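Long-range contacts in osmolarity sensor protein EnvZ (Escherichia coli, PDB 5XGA), which is a membrane-bound histidine kinase that probably senses osmotic change and phosphorylates its response regulator, here represented by its periplasmic domain: residues A[3-13]-A[112-120]; A[14-25]-A[75-83]. All blocks are in the same frame, centred on the assembly; numbering follows the deposited sequence.

How the contacts relate
Contact 1 brings the two ends of the modelled chain together: the N-terminal residues 3-13 lead into helix 10-24, and residues 112-120 leave the last strand, 110-115, of the antiparallel sheet. The loop closed in this way spans nearly the whole domain. Further along the same helix, residues 14-25 meet helix 73-83, so the smaller loop of contact 2 lies wholly within the larger one and the two do not cross. Helix 10-24 is common to both, and Leu10 touches Leu75 where they adjoin. Together they tie the helix to the last strand of the sheet and to helix 73-83, while both contacts reach CHAPS at their far ends.

Contact 1: A[3-13]-A[112-120]; sequences NFAILPSLQQF and VRVPLTEIH. With CPS (3-[(3-cholamidopropyl)dimethylammonio]-1-propanesulfonate), chain B.
Leu116 and Phe13 form the dense end of this contact, their side chains lying alongside each other and pointing opposite ways. Leu116 CA sits over one face of the Phe13 ring, 3.9 Å from its centroid and 16° off the normal, a CH-pi contact. At the edge of the same ring, Val114 CG1 approaches CZ to 3.7 Å. With CG anti to the backbone N (chi1 -179°), the Phe13 ring is swung under Leu116 CA. Phe13 CB, for its part, touches Leu116 CD1. The other methyl, Leu116 CD2, rests 4.1 Å from Pro8 CG, and Leu10 CD1 touches Leu116 CD1. An alanine in place of Phe13 would probably open a gap beneath Leu116 and leave Val114 CG1 without its aromatic neighbour. Val100 of the adjoining strand also touches Phe13, so helix 10-24 is seated on the sheet where its last strand ends. Outward from Pro8 the two segments pair as a single antiparallel bridge with a classic beta bulge, in which Ala5 and Ile6 both face Ile119. Ile119 N donates almost straight to Ile6 O (2.7 Å), in the carbonyl plane, whereas Ile119 O receives Ile6 N at 3.1 Å and a weak bond from Ala5 N. Side chains here are mostly exposed and lightly engaged: Ile6 and Ile119 meet through CB atoms, and Glu118 OE1 lies at the edge of the Phe4 ring, 3.1 Å from CD1, its carboxylate turned 74° from the ring plane.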
loop_
_atom_site.group_PDB
_atom_site.type_symbol
_atom_site.label_atom_id
_atom_site.label_comp_id
_atom_site.label_asym_id
_atom_site.label_seq_id
_atom_site.Cartn_x
_atom_site.Cartn_y
_atom_site.Cartn_z
ATOM N N ASN A 3 14.792 15.288 -9.577
ATOM C CA ASN A 3 13.856 16.234 -10.171
ATOM C C ASN A 3 12.423 15.928 -9.729
ATOM O O ASN A 3 11.814 14.953 -10.178
ATOM C CB ASN A 3 13.963 16.215 -11.702
ATOM C CG ASN A 3 13.494 17.520 -12.347
ATOM O OD1 ASN A 3 12.297 17.733 -12.550
ATOM N ND2 ASN A 3 14.440 18.392 -12.680
ATOM N N PHE A 4 11.906 16.768 -8.833
ATOM C CA PHE A 4 10.546 16.643 -8.311
ATOM C C PHE A 4 9.526 16.625 -9.448
ATOM O O PHE A 4 9.757 17.185 -10.524
ATOM C CB PHE A 4 10.264 17.788 -7.325
ATOM C CG PHE A 4 8.802 18.038 -7.058
ATOM C CD1 PHE A 4 8.095 17.242 -6.169
ATOM C CD2 PHE A 4 8.143 19.088 -7.681
ATOM C CE1 PHE A 4 6.748 17.481 -5.920
ATOM C CE2 PHE A 4 6.802 19.333 -7.441
ATOM C CZ PHE A 4 6.101 18.528 -6.558
ATOM N N ALA A 5 8.409 15.953 -9.219
ATOM C CA ALA A 5 7.368 15.890 -10.225
ATOM C C ALA A 5 5.988 16.055 -9.584
ATOM O O ALA A 5 5.197 16.887 -10.024
ATOM C CB ALA A 5 7.453 14.588 -10.998
ATOM N N ILE A 6 5.709 15.283 -8.535
ATOM C CA ILE A 6 4.397 15.350 -7.889
ATOM C C ILE A 6 4.453 15.144 -6.378
ATOM O O ILE A 6 5.136 14.241 -5.892
ATOM C CB ILE A 6 3.433 14.291 -8.470
ATOM C CG1 ILE A 6 3.438 14.313 -9.992
ATOM C CG2 ILE A 6 2.013 14.485 -7.929
ATOM C CD1 ILE A 6 2.467 13.330 -10.607
ATOM N N LEU A 7 3.728 15.979 -5.638
ATOM C CA LEU A 7 3.417 15.679 -4.232
ATOM C C LEU A 7 1.952 15.268 -4.179
ATOM O O LEU A 7 1.057 16.110 -4.243
ATOM C CB LEU A 7 3.675 16.871 -3.316
ATOM C CG LEU A 7 3.491 16.594 -1.813
ATOM C CD1 LEU A 7 4.612 15.699 -1.260
ATOM C CD2 LEU A 7 3.396 17.895 -1.005
ATOM N N PRO A 8 1.697 13.961 -4.100
ATOM C CA PRO A 8 0.322 13.506 -4.302
ATOM C C PRO A 8 -0.528 13.692 -3.067
ATOM O O PRO A 8 -0.011 13.627 -1.946
ATOM C CB PRO A 8 0.493 12.021 -4.616
ATOM C CG PRO A 8 1.685 11.637 -3.768
ATOM C CD PRO A 8 2.624 12.838 -3.882
ATOM N N SER A 9 -1.826 13.903 -3.282
ATOM C CA SER A 9 -2.799 13.859 -2.210
ATOM C C SER A 9 -2.797 12.474 -1.594
ATOM O O SER A 9 -2.314 11.516 -2.195
ATOM C CB SER A 9 -4.208 14.186 -2.723
ATOM O OG SER A 9 -4.645 13.172 -3.619
ATOM N N LEU A 10 -3.352 12.369 -0.398
ATOM C CA LEU A 10 -3.534 11.073 0.229
ATOM C C LEU A 10 -4.384 10.169 -0.664
ATOM O O LEU A 10 -4.103 8.981 -0.810
ATOM C CB LEU A 10 -4.184 11.249 1.602
ATOM C CG LEU A 10 -4.221 9.988 2.450
ATOM C CD1 LEU A 10 -2.806 9.532 2.771
ATOM C CD2 LEU A 10 -5.020 10.263 3.724
ATOM N N GLN A 11 -5.414 10.744 -1.280
ATOM C CA GLN A 11 -6.315 9.968 -2.130
ATOM C C GLN A 11 -5.603 9.442 -3.372
ATOM O O GLN A 11 -5.780 8.293 -3.772
ATOM C CB GLN A 11 -7.521 10.814 -2.538
ATOM C CG GLN A 11 -8.331 11.365 -1.357
ATOM C CD GLN A 11 -7.831 12.725 -0.856
ATOM O OE1 GLN A 11 -6.631 13.002 -0.858
ATOM N NE2 GLN A 11 -8.762 13.577 -0.420
ATOM N N GLN A 12 -4.795 10.294 -3.999
ATOM C CA GLN A 12 -4.021 9.866 -5.163
ATOM C C GLN A 12 -2.962 8.833 -4.778
ATOM O O GLN A 12 -2.692 7.887 -5.530
ATOM C CB GLN A 12 -3.350 11.072 -5.809
ATOM C CG GLN A 12 -2.616 10.761 -7.074
ATOM C CD GLN A 12 -2.117 12.024 -7.716
ATOM O OE1 GLN A 12 -1.863 13.015 -7.022
ATOM N NE2 GLN A 12 -1.992 12.017 -9.041
ATOM N N PHE A 13 -2.345 9.035 -3.613
ATOM C CA PHE A 13 -1.312 8.121 -3.142
ATOM C C PHE A 13 -1.888 6.736 -2.903
ATOM O O PHE A 13 -1.274 5.737 -3.261
ATOM C CB PHE A 13 -0.662 8.634 -1.870
ATOM C CG PHE A 13 0.429 7.743 -1.357
ATOM C CD1 PHE A 13 1.652 7.685 -1.998
ATOM C CD2 PHE A 13 0.236 6.973 -0.228
ATOM C CE1 PHE A 13 2.661 6.870 -1.516
ATOM C CE2 PHE A 13 1.242 6.155 0.255
ATOM C CZ PHE A 13 2.450 6.106 -0.387
ATOM N N VAL A 112 1.947 -3.359 6.862
ATOM C CA VAL A 112 2.771 -2.738 5.826
ATOM C C VAL A 112 2.813 -1.234 6.065
ATOM O O VAL A 112 1.766 -0.581 6.092
ATOM C CB VAL A 112 2.215 -3.046 4.414
ATOM C CG1 VAL A 112 2.904 -2.218 3.361
ATOM C CG2 VAL A 112 2.347 -4.542 4.102
ATOM N N ARG A 113 4.014 -0.691 6.264
ATOM C CA ARG A 113 4.164 0.741 6.504
ATOM C C ARG A 113 4.724 1.430 5.278
ATOM O O ARG A 113 5.806 1.082 4.811
ATOM C CB ARG A 113 5.080 1.016 7.695
ATOM C CG ARG A 113 5.222 2.513 7.989
ATOM C CD ARG A 113 6.400 2.780 8.910
ATOM N NE ARG A 113 6.494 4.200 9.248
ATOM C CZ ARG A 113 7.243 5.081 8.589
ATOM N NH1 ARG A 113 7.980 4.701 7.556
ATOM N NH2 ARG A 113 7.260 6.354 8.975
ATOM N N VAL A 114 3.986 2.410 4.763
ATOM C CA VAL A 114 4.393 3.130 3.557
ATOM C C VAL A 114 4.194 4.631 3.736
ATOM O O VAL A 114 3.063 5.110 3.783
ATOM C CB VAL A 114 3.593 2.664 2.312
ATOM C CG1 VAL A 114 4.221 3.196 1.039
ATOM C CG2 VAL A 114 3.549 1.157 2.249
ATOM N N PRO A 115 5.297 5.376 3.849
ATOM C CA PRO A 115 5.243 6.842 3.894
ATOM C C PRO A 115 4.817 7.433 2.562
ATOM O O PRO A 115 5.265 6.965 1.507
ATOM C CB PRO A 115 6.688 7.239 4.218
ATOM C CG PRO A 115 7.497 6.143 3.621
ATOM C CD PRO A 115 6.682 4.879 3.884
ATOM N N LEU A 116 3.953 8.443 2.608
ATOM C CA LEU A 116 3.622 9.215 1.414
ATOM C C LEU A 116 4.823 10.091 1.058
ATOM O O LEU A 116 5.299 10.858 1.891
ATOM C CB LEU A 116 2.364 10.067 1.642
ATOM C CG LEU A 116 1.765 10.822 0.445
ATOM C CD1 LEU A 116 0.302 11.115 0.700
ATOM C CD2 LEU A 116 2.512 12.117 0.173
ATOM N N THR A 117 5.324 9.976 -0.168
ATOM C CA THR A 117 6.496 10.754 -0.556
ATOM C C THR A 117 6.317 11.435 -1.899
ATOM O O THR A 117 5.382 11.138 -2.636
ATOM C CB THR A 117 7.761 9.877 -0.635
ATOM O OG1 THR A 117 7.601 8.917 -1.684
ATOM C CG2 THR A 117 7.988 9.143 0.673
ATOM N N GLU A 118 7.223 12.359 -2.202
ATOM C CA GLU A 118 7.303 12.937 -3.532
ATOM C C GLU A 118 7.424 11.849 -4.581
ATOM O O GLU A 118 8.017 10.798 -4.344
ATOM C CB GLU A 118 8.502 13.882 -3.656
ATOM C CG GLU A 118 8.348 15.215 -2.962
ATOM C CD GLU A 118 9.470 16.163 -3.321
ATOM O OE1 GLU A 118 10.169 15.895 -4.326
ATOM O OE2 GLU A 118 9.653 17.167 -2.599
ATOM N N ILE A 119 6.846 12.115 -5.741
ATOM C CA ILE A 119 7.080 11.318 -6.926
ATOM C C ILE A 119 8.060 12.065 -7.827
ATOM O O ILE A 119 7.972 13.288 -7.966
ATOM C CB ILE A 119 5.787 11.048 -7.669
ATOM C CG1 ILE A 119 4.854 10.212 -6.785
ATOM C CG2 ILE A 119 6.079 10.365 -8.993
ATOM C CD1 ILE A 119 3.461 10.097 -7.337
ATOM N N HIS A 120 8.999 11.336 -8.426
ATOM C CA HIS A 120 10.061 11.970 -9.209
ATOM C C HIS A 120 10.002 11.603 -10.690
ATOM O O HIS A 120 10.500 12.345 -11.542
ATOM C CB HIS A 120 11.428 11.599 -8.632
ATOM C CG HIS A 120 11.567 11.898 -7.172
ATOM N ND1 HIS A 120 11.586 13.184 -6.672
ATOM C CD2 HIS A 120 11.696 11.077 -6.103
ATOM C CE1 HIS A 120 11.718 13.142 -5.358
ATOM N NE2 HIS A 120 11.786 11.875 -4.987
HETATM C C1 CPS B . 1.611 -7.298 0.263
HETATM C C2 CPS B . 2.887 -7.977 0.703
HETATM C C3 CPS B . 2.676 -9.637 -1.220
HETATM C C4 CPS B . 2.754 -11.079 -1.660
HETATM C C5 CPS B . 4.037 -11.713 -1.239
HETATM C C6 CPS B . 4.180 -11.526 0.248
HETATM C C7 CPS B . 5.354 -12.359 0.666
HETATM C C8 CPS B . 5.214 -13.552 -0.252
HETATM C C9 CPS B . 4.117 -13.226 -1.266
HETATM C C10 CPS B . 5.146 -11.075 -2.066
HETATM C C11 CPS B . 4.018 -7.296 -0.031
HETATM C C12 CPS B . 0.402 -7.783 1.040
HETATM C C13 CPS B . 0.603 -7.515 2.509
HETATM C C14 CPS B . 1.818 -8.301 2.976
HETATM C C15 CPS B . 3.044 -7.853 2.220
HETATM C C16 CPS B . 4.275 -8.567 2.754
HETATM C C17 CPS B . 4.409 -9.996 2.233
HETATM C C18 CPS B . 4.211 -10.080 0.705
HETATM C C19 CPS B . 2.913 -9.439 0.272
HETATM C C20 CPS B . 4.351 -13.943 -2.613
HETATM C C21 CPS B . 3.449 -13.503 -3.770
HETATM C C22 CPS B . 4.303 -15.460 -2.455
HETATM C C23 CPS B . 4.803 -16.293 -3.623
HETATM C C24 CPS B . 5.345 -17.624 -3.114
HETATM C C25 CPS B . 7.309 -19.064 -2.735
HETATM C C26 CPS B . 8.847 -19.060 -2.833
HETATM C C27 CPS B . 9.540 -20.311 -2.262
HETATM C C28 CPS B . 11.087 -20.670 -4.041
HETATM C C29 CPS B . 11.635 -19.126 -2.320
HETATM C C30 CPS B . 11.591 -21.426 -1.732
HETATM N N1 CPS B . 6.663 -17.824 -3.193
HETATM N N2 CPS B . 10.974 -20.404 -2.602
HETATM O O1 CPS B . 4.612 -18.495 -2.663
HETATM O O2 CPS B . -0.597 -7.840 3.209
HETATM O O3 CPS B . 3.547 -10.869 2.964
HETATM O O4 CPS B . 1.703 -11.770 -1.036
#

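Contact 2: A[14-25]-A[75-83]. With CPS (3-[(3-cholamidopropyl)dimethylammonio]-1-propanesulfonate), chain B.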
loop_
_atom_site.group_PDB
_atom_site.type_symbol
_atom_site.label_atom_id
_atom_site.label_comp_id
_atom_site.label_asym_id
_atom_site.label_seq_id
_atom_site.Cartn_x
_atom_site.Cartn_y
_atom_site.Cartn_z
ATOM N N ASN A 14 -3.070 6.683 -2.289
ATOM C CA ASN A 14 -3.753 5.407 -2.075
ATOM C C ASN A 14 -4.017 4.673 -3.392
ATOM O O ASN A 14 -3.894 3.437 -3.475
ATOM C CB ASN A 14 -5.070 5.639 -1.318
ATOM C CG ASN A 14 -5.617 4.375 -0.698
ATOM O OD1 ASN A 14 -6.702 3.888 -1.069
ATOM N ND2 ASN A 14 -4.876 3.831 0.263
ATOM N N LYS A 15 -4.397 5.423 -4.424
ATOM C CA LYS A 15 -4.667 4.808 -5.726
ATOM C C LYS A 15 -3.395 4.211 -6.294
ATOM O O LYS A 15 -3.387 3.094 -6.825
ATOM C CB LYS A 15 -5.236 5.820 -6.722
ATOM C CG LYS A 15 -6.595 6.386 -6.364
ATOM C CD LYS A 15 -7.174 7.194 -7.528
ATOM C CE LYS A 15 -7.982 6.294 -8.452
ATOM N NZ LYS A 15 -9.069 5.590 -7.694
ATOM N N VAL A 16 -2.319 4.982 -6.195
ATOM C CA VAL A 16 -1.011 4.554 -6.672
ATOM C C VAL A 16 -0.534 3.321 -5.921
ATOM O O VAL A 16 -0.160 2.308 -6.516
ATOM C CB VAL A 16 0.018 5.676 -6.509
ATOM C CG1 VAL A 16 1.427 5.112 -6.625
ATOM C CG2 VAL A 16 -0.246 6.771 -7.537
ATOM N N LEU A 17 -0.565 3.418 -4.601
ATOM C CA LEU A 17 -0.177 2.318 -3.734
ATOM C C LEU A 17 -0.939 1.027 -4.051
ATOM O O LEU A 17 -0.356 -0.058 -4.117
ATOM C CB LEU A 17 -0.414 2.722 -2.286
ATOM C CG LEU A 17 -0.087 1.710 -1.210
ATOM C CD1 LEU A 17 1.382 1.388 -1.244
ATOM C CD2 LEU A 17 -0.496 2.290 0.141
ATOM N N ALA A 18 -2.245 1.148 -4.236
ATOM C CA ALA A 18 -3.093 -0.021 -4.485
ATOM C C ALA A 18 -2.677 -0.749 -5.755
ATOM O O ALA A 18 -2.532 -1.976 -5.772
ATOM C CB ALA A 18 -4.552 0.398 -4.570
ATOM N N TYR A 19 -2.498 0.015 -6.824
ATOM C CA TYR A 19 -2.084 -0.547 -8.103
ATOM C C TYR A 19 -0.742 -1.248 -8.008
ATOM O O TYR A 19 -0.584 -2.364 -8.498
ATOM C CB TYR A 19 -2.012 0.526 -9.182
ATOM C CG TYR A 19 -1.876 -0.115 -10.539
ATOM C CD1 TYR A 19 -2.836 -1.013 -10.989
ATOM C CD2 TYR A 19 -0.776 0.133 -11.353
ATOM C CE1 TYR A 19 -2.723 -1.634 -12.225
ATOM C CE2 TYR A 19 -0.656 -0.484 -12.598
ATOM C CZ TYR A 19 -1.633 -1.369 -13.022
ATOM O OH TYR A 19 -1.534 -1.994 -14.246
ATOM N N GLU A 20 0.225 -0.602 -7.364
ATOM C CA GLU A 20 1.558 -1.178 -7.235
ATOM C C GLU A 20 1.572 -2.379 -6.296
ATOM O O GLU A 20 2.226 -3.370 -6.583
ATOM C CB GLU A 20 2.565 -0.108 -6.761
ATOM C CG GLU A 20 2.594 1.105 -7.675
ATOM C CD GLU A 20 3.860 1.943 -7.545
ATOM O OE1 GLU A 20 4.767 1.561 -6.777
ATOM O OE2 GLU A 20 3.954 2.981 -8.229
ATOM N N VAL A 21 0.856 -2.305 -5.173
ATOM C CA VAL A 21 0.779 -3.469 -4.295
ATOM C C VAL A 21 0.105 -4.648 -5.000
ATOM O O VAL A 21 0.463 -5.807 -4.778
ATOM C CB VAL A 21 0.035 -3.154 -3.013
ATOM C CG1 VAL A 21 -0.281 -4.446 -2.262
ATOM C CG2 VAL A 21 0.886 -2.226 -2.158
ATOM N N ARG A 22 -0.860 -4.344 -5.855
ATOM C CA ARG A 22 -1.529 -5.387 -6.625
ATOM C C ARG A 22 -0.494 -6.141 -7.473
ATOM O O ARG A 22 -0.522 -7.368 -7.577
ATOM C CB ARG A 22 -2.620 -4.774 -7.503
ATOM C CG ARG A 22 -3.527 -5.794 -8.142
ATOM C CD ARG A 22 -4.571 -5.128 -9.004
ATOM N NE ARG A 22 -5.110 -6.079 -9.970
ATOM C CZ ARG A 22 -5.726 -5.729 -11.094
ATOM N NH1 ARG A 22 -5.889 -4.447 -11.390
ATOM N NH2 ARG A 22 -6.175 -6.666 -11.922
ATOM N N MET A 23 0.447 -5.398 -8.047
ATOM C CA MET A 23 1.521 -5.996 -8.831
ATOM C C MET A 23 2.530 -6.730 -7.951
ATOM O O MET A 23 3.051 -7.769 -8.346
ATOM C CB MET A 23 2.232 -4.923 -9.669
ATOM C CG MET A 23 1.590 -4.630 -11.025
ATOM S SD MET A 23 2.409 -3.244 -11.877
ATOM C CE MET A 23 1.810 -1.873 -10.901
ATOM N N LEU A 24 2.808 -6.199 -6.757
ATOM C CA LEU A 24 3.668 -6.897 -5.809
ATOM C C LEU A 24 3.151 -8.283 -5.560
ATOM O O LEU A 24 3.914 -9.228 -5.350
ATOM C CB LEU A 24 3.730 -6.171 -4.477
ATOM C CG LEU A 24 4.820 -5.143 -4.323
ATOM C CD1 LEU A 24 4.739 -4.643 -2.900
ATOM C CD2 LEU A 24 6.169 -5.807 -4.645
ATOM N N MET A 25 1.828 -8.380 -5.573
ATOM C CA MET A 25 1.133 -9.555 -5.080
ATOM C C MET A 25 1.114 -10.728 -6.033
ATOM O O MET A 25 0.747 -11.831 -5.637
ATOM C CB MET A 25 -0.304 -9.180 -4.724
ATOM C CG MET A 25 -0.421 -8.535 -3.368
ATOM S SD MET A 25 -2.135 -8.182 -2.925
ATOM C CE MET A 25 -2.839 -7.934 -4.536
ATOM N N LEU A 75 -10.720 4.770 1.910
ATOM C CA LEU A 75 -9.425 4.272 1.445
ATOM C C LEU A 75 -9.335 2.751 1.590
ATOM O O LEU A 75 -8.791 2.068 0.719
ATOM C CB LEU A 75 -8.280 4.930 2.211
ATOM C CG LEU A 75 -8.115 6.456 2.132
ATOM C CD1 LEU A 75 -6.843 6.851 2.843
ATOM C CD2 LEU A 75 -8.112 6.970 0.686
ATOM N N SER A 76 -9.850 2.224 2.701
ATOM C CA SER A 76 -9.802 0.780 2.925
ATOM C C SER A 76 -10.616 0.023 1.868
ATOM O O SER A 76 -10.185 -1.012 1.369
ATOM C CB SER A 76 -10.305 0.434 4.335
ATOM O OG SER A 76 -9.534 1.091 5.336
ATOM N N HIS A 77 -11.805 0.517 1.543
ATOM C CA HIS A 77 -12.622 -0.148 0.524
ATOM C C HIS A 77 -11.987 -0.010 -0.862
ATOM O O HIS A 77 -11.944 -0.968 -1.644
ATOM C CB HIS A 77 -14.033 0.424 0.507
ATOM C CG HIS A 77 -14.944 -0.200 1.508
ATOM N ND1 HIS A 77 -15.682 -1.335 1.238
ATOM C CD2 HIS A 77 -15.233 0.142 2.786
ATOM C CE1 HIS A 77 -16.391 -1.660 2.304
ATOM N NE2 HIS A 77 -16.134 -0.782 3.258
ATOM N N GLN A 78 -11.491 1.191 -1.150
ATOM C CA GLN A 78 -10.830 1.457 -2.422
ATOM C C GLN A 78 -9.630 0.521 -2.578
ATOM O O GLN A 78 -9.417 -0.058 -3.634
ATOM C CB GLN A 78 -10.395 2.927 -2.514
ATOM C CG GLN A 78 -9.686 3.279 -3.831
ATOM C CD GLN A 78 -9.264 4.747 -3.934
ATOM O OE1 GLN A 78 -9.660 5.454 -4.864
ATOM N NE2 GLN A 78 -8.447 5.201 -2.986
ATOM N N MET A 79 -8.858 0.361 -1.512
ATOM C CA MET A 79 -7.726 -0.558 -1.521
ATOM C C MET A 79 -8.218 -2.002 -1.646
ATOM O O MET A 79 -7.712 -2.764 -2.467
ATOM C CB MET A 79 -6.887 -0.377 -0.250
ATOM C CG MET A 79 -5.712 -1.351 -0.117
ATOM S SD MET A 79 -4.336 -0.966 -1.231
ATOM C CE MET A 79 -3.874 0.686 -0.658
ATOM N N ALA A 80 -9.220 -2.368 -0.853
ATOM C CA ALA A 80 -9.749 -3.744 -0.891
ATOM C C ALA A 80 -10.194 -4.143 -2.299
ATOM O O ALA A 80 -9.916 -5.254 -2.768
ATOM C CB ALA A 80 -10.920 -3.900 0.086
ATOM N N GLN A 81 -10.897 -3.234 -2.960
ATOM C CA GLN A 81 -11.396 -3.486 -4.309
ATOM C C GLN A 81 -10.274 -3.706 -5.317
ATOM O O GLN A 81 -10.402 -4.534 -6.209
ATOM C CB GLN A 81 -12.278 -2.329 -4.771
ATOM C CG GLN A 81 -13.552 -2.767 -5.458
ATOM C CD GLN A 81 -14.718 -1.864 -5.119
ATOM O OE1 GLN A 81 -14.529 -0.722 -4.688
ATOM N NE2 GLN A 81 -15.935 -2.373 -5.296
ATOM N N GLN A 82 -9.178 -2.962 -5.190
ATOM C CA GLN A 82 -8.066 -3.094 -6.130
ATOM C C GLN A 82 -7.240 -4.333 -5.847
ATOM O O GLN A 82 -6.798 -5.020 -6.765
ATOM C CB GLN A 82 -7.162 -1.858 -6.084
ATOM C CG GLN A 82 -7.747 -0.635 -6.741
ATOM C CD GLN A 82 -7.965 -0.826 -8.228
ATOM O OE1 GLN A 82 -7.024 -1.094 -8.987
ATOM N NE2 GLN A 82 -9.216 -0.692 -8.652
ATOM N N LEU A 83 -7.010 -4.617 -4.572
ATOM C CA LEU A 83 -6.203 -5.781 -4.209
ATOM C C LEU A 83 -7.010 -7.056 -4.311
ATOM O O LEU A 83 -6.446 -8.150 -4.356
ATOM C CB LEU A 83 -5.644 -5.654 -2.788
ATOM C CG LEU A 83 -4.758 -4.433 -2.516
ATOM C CD1 LEU A 83 -4.019 -4.599 -1.192
ATOM C CD2 LEU A 83 -3.780 -4.191 -3.665
HETATM C C1 CPS B . 1.611 -7.298 0.263
HETATM C C2 CPS B . 2.887 -7.977 0.703
HETATM C C3 CPS B . 2.676 -9.637 -1.220
HETATM C C4 CPS B . 2.754 -11.079 -1.660
HETATM C C5 CPS B . 4.037 -11.713 -1.239
HETATM C C6 CPS B . 4.180 -11.526 0.248
HETATM C C7 CPS B . 5.354 -12.359 0.666
HETATM C C8 CPS B . 5.214 -13.552 -0.252
HETATM C C9 CPS B . 4.117 -13.226 -1.266
HETATM C C10 CPS B . 5.146 -11.075 -2.066
HETATM C C11 CPS B . 4.018 -7.296 -0.031
HETATM C C12 CPS B . 0.402 -7.783 1.040
HETATM C C13 CPS B . 0.603 -7.515 2.509
HETATM C C14 CPS B . 1.818 -8.301 2.976
HETATM C C15 CPS B . 3.044 -7.853 2.220
HETATM C C16 CPS B . 4.275 -8.567 2.754
HETATM C C17 CPS B . 4.409 -9.996 2.233
HETATM C C18 CPS B . 4.211 -10.080 0.705
HETATM C C19 CPS B . 2.913 -9.439 0.272
HETATM C C20 CPS B . 4.351 -13.943 -2.613
HETATM C C21 CPS B . 3.449 -13.503 -3.770
HETATM C C22 CPS B . 4.303 -15.460 -2.455
HETATM C C23 CPS B . 4.803 -16.293 -3.623
HETATM C C24 CPS B . 5.345 -17.624 -3.114
HETATM C C25 CPS B . 7.309 -19.064 -2.735
HETATM C C26 CPS B . 8.847 -19.060 -2.833
HETATM C C27 CPS B . 9.540 -20.311 -2.262
HETATM C C28 CPS B . 11.087 -20.670 -4.041
HETATM C C29 CPS B . 11.635 -19.126 -2.320
HETATM C C30 CPS B . 11.591 -21.426 -1.732
HETATM N N1 CPS B . 6.663 -17.824 -3.193
HETATM N N2 CPS B . 10.974 -20.404 -2.602
HETATM O O1 CPS B . 4.612 -18.495 -2.663
HETATM O O2 CPS B . -0.597 -7.840 3.209
HETATM O O3 CPS B . 3.547 -10.869 2.964
HETATM O O4 CPS B . 1.703 -11.770 -1.036
#
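Gln78 bridges two successive residues of the facing helix through the two ends of its amide. NE2 donates to Asn14 OD1 (2.9 Å, 150° at the hydrogen), arriving on a lone pair in the carbonyl plane, with the two amides only 25° from coplanar; Asn14 ND2, buried against Met79 CE, has no hydrogen-bonding partner in the model. OE1 accepts from Lys15 NZ at 2.9 Å, the ammonium standing above the carbonyl plane; bends at chi3 and chi4 bring the lysine round to it. Next along the interface, Met79 turns at chi2 and chi3, laying SD 3.6 Å from Ala18 CB and carrying CE to Leu17 CD2. The small Ala18 side chain also meets Gln82 CB. Leu83 CD2 then reaches Ala18 O at 3.3 Å and Val21 CG1 at 3.8 Å, and the Met25 side chain crosses that of Leu83 at about a right angle, its CE touching CD2. Behind this layer the helices run in the same general direction, their axes inclined at -29° and 8.9 Å apart at closest approach, both lying against the antiparallel sheet: Leu17 touches Val100, while Met79 packs on Val89 and Leu102. At the far end Met25 and Leu24 line the observed CHAPS pocket, and Arg44 NH1 is hydrogen-bonded to Leu24 O. The Gln78 amide, bonded at both ends, is thus probably fixed in rotation, whereas the apolar packing toward the detergent is less directional.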